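Local structure of SusD homolog (Bacteroides thetaiotaomicron VPI-5482, 3IV0) at residues Q174-D179 with G203-L208. The protein is of unknown function but, as a SusD-family outer-membrane protein, probably binds glycans at the cell surface for uptake. Numbering follows the deposited sequence.
With EDO (1,2-ethanediol), chain E.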
# COMPACT_ATOMS: atom_id res chain seq x y z
N GLN A 174 13.25 13.91 1.30
CA GLN A 174 13.93 14.62 0.23
C GLN A 174 15.47 14.52 0.27
O GLN A 174 16.07 14.26 -0.77
CB GLN A 174 13.46 16.08 0.17
CG GLN A 174 13.99 16.86 -1.01
CD GLN A 174 13.37 16.46 -2.28
OE1 GLN A 174 12.16 16.56 -2.46
NE2 GLN A 174 14.20 16.02 -3.21
N PRO A 175 16.10 14.75 1.44
CA PRO A 175 17.56 14.64 1.49
C PRO A 175 18.10 13.27 1.11
O PRO A 175 19.22 13.16 0.64
CB PRO A 175 17.87 14.94 2.95
CG PRO A 175 16.74 15.75 3.41
CD PRO A 175 15.55 15.17 2.73
N LEU A 176 17.31 12.22 1.29
CA LEU A 176 17.76 10.90 0.90
C LEU A 176 18.02 10.83 -0.60
O LEU A 176 18.85 10.05 -1.06
CB LEU A 176 16.77 9.82 1.34
CG LEU A 176 16.36 9.76 2.83
CD1 LEU A 176 15.44 8.57 3.10
CD2 LEU A 176 17.58 9.75 3.78
N LEU A 177 17.29 11.62 -1.38
CA LEU A 177 17.52 11.72 -2.80
C LEU A 177 18.64 12.73 -3.05
O LEU A 177 19.63 12.42 -3.73
CB LEU A 177 16.25 12.13 -3.52
CG LEU A 177 15.04 11.20 -3.43
CD1 LEU A 177 13.94 11.76 -4.30
CD2 LEU A 177 15.38 9.73 -3.73
N ASP A 178 18.52 13.94 -2.48
CA ASP A 178 19.36 15.06 -2.87
C ASP A 178 20.80 14.90 -2.40
O ASP A 178 21.72 15.29 -3.12
CB ASP A 178 18.86 16.38 -2.27
CG ASP A 178 17.56 16.85 -2.85
OD1 ASP A 178 17.07 16.29 -3.85
OD2 ASP A 178 17.05 17.84 -2.29
N ASP A 179 20.98 14.32 -1.22
CA ASP A 179 22.33 14.15 -0.63
C ASP A 179 23.05 12.96 -1.25
O ASP A 179 24.20 12.68 -0.90
CB ASP A 179 22.29 13.85 0.86
CG ASP A 179 21.73 14.96 1.69
OD1 ASP A 179 21.52 16.07 1.16
OD2 ASP A 179 21.51 14.71 2.90
N GLY A 203 14.21 3.90 -5.32
CA GLY A 203 12.84 3.76 -5.84
C GLY A 203 11.77 3.67 -4.78
O GLY A 203 10.68 4.25 -4.92
N SER A 204 12.06 3.02 -3.66
CA SER A 204 11.14 2.98 -2.54
C SER A 204 10.82 4.42 -2.05
O SER A 204 9.66 4.80 -1.81
CB SER A 204 11.74 2.22 -1.38
OG SER A 204 12.25 0.96 -1.75
N VAL A 205 11.90 5.19 -1.87
CA VAL A 205 11.79 6.57 -1.43
C VAL A 205 10.97 7.40 -2.40
O VAL A 205 10.08 8.13 -1.98
CB VAL A 205 13.18 7.21 -1.21
CG1 VAL A 205 13.04 8.70 -0.87
CG2 VAL A 205 13.96 6.46 -0.07
N ILE A 206 11.26 7.27 -3.70
CA ILE A 206 10.52 8.05 -4.68
C ILE A 206 9.03 7.71 -4.65
O ILE A 206 8.19 8.62 -4.65
CB ILE A 206 11.11 7.82 -6.09
CG1 ILE A 206 12.52 8.44 -6.19
CG2 ILE A 206 10.18 8.43 -7.16
CD1 ILE A 206 13.31 7.94 -7.39
N ALA A 207 8.68 6.44 -4.63
CA ALA A 207 7.27 6.05 -4.64
C ALA A 207 6.55 6.59 -3.43
O ALA A 207 5.43 7.13 -3.52
CB ALA A 207 7.13 4.55 -4.71
N LEU A 208 7.15 6.48 -2.25
CA LEU A 208 6.54 6.98 -1.04
C LEU A 208 6.32 8.50 -1.12
O LEU A 208 5.27 9.02 -0.77
CB LEU A 208 7.38 6.62 0.19
CG LEU A 208 6.87 7.19 1.52
CD1 LEU A 208 5.40 6.86 1.79
CD2 LEU A 208 7.77 6.77 2.68
C1 EDO E . 11.82 16.00 -6.35
O1 EDO E . 12.87 15.69 -5.44
C2 EDO E . 10.63 16.61 -5.61
O2 EDO E . 10.53 15.98 -4.34
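With CG set anti to its own carbonyl carbon (chi1 -61°), Leu177 places CD2 against Val205 and Ile206, with CD1 also beside Ile206 CG1, while Val205, whose CG1 lies anti to the backbone N (chi1 175°), presents that methyl to CD2 and CG of Leu177. Leu177 CD2 touches Val205 CG1 at 3.8 Å, the two side chains lying alongside and pointing opposite ways. The same CD2 rests 4.0 Å from Ile206 CG1, and here the isoleucine side chain is roughly perpendicular to that of Leu177. Val205 uses its second branch for the other leucine: CG2 lies 4.1 Å from Leu176 CD1. No hydrogen bond joins the two segments, so the contact is purely apolar. It packs the short helix 174-178 against the start of the long helix 202-219, the segment axes approaching to 10.0 Å with their N-to-C directions 136° apart, within the largely helical SusD-family fold whose repeats are TPR-related. Leu234 of helix 224-238 touches both Leu177 and Ile206, and Leu176 reaches Ala125 of helix 117-142. Outside this apolar patch, the bent side chain of Gln174 offers both ends of its amide to a 1,2-ethanediol, probably from the crystallisation liquor: NE2 donates to EDO O1 and OE1 accepts from EDO O2, each at 2.6 Å. NE2 also donates to Asp178 OD1 one helical turn on (3.0 Å), arriving from above the carboxylate plane. A leucine in place of Gln174 would probably leave the Asp178 carboxylate without this amide donor and the diol without its two-point grip.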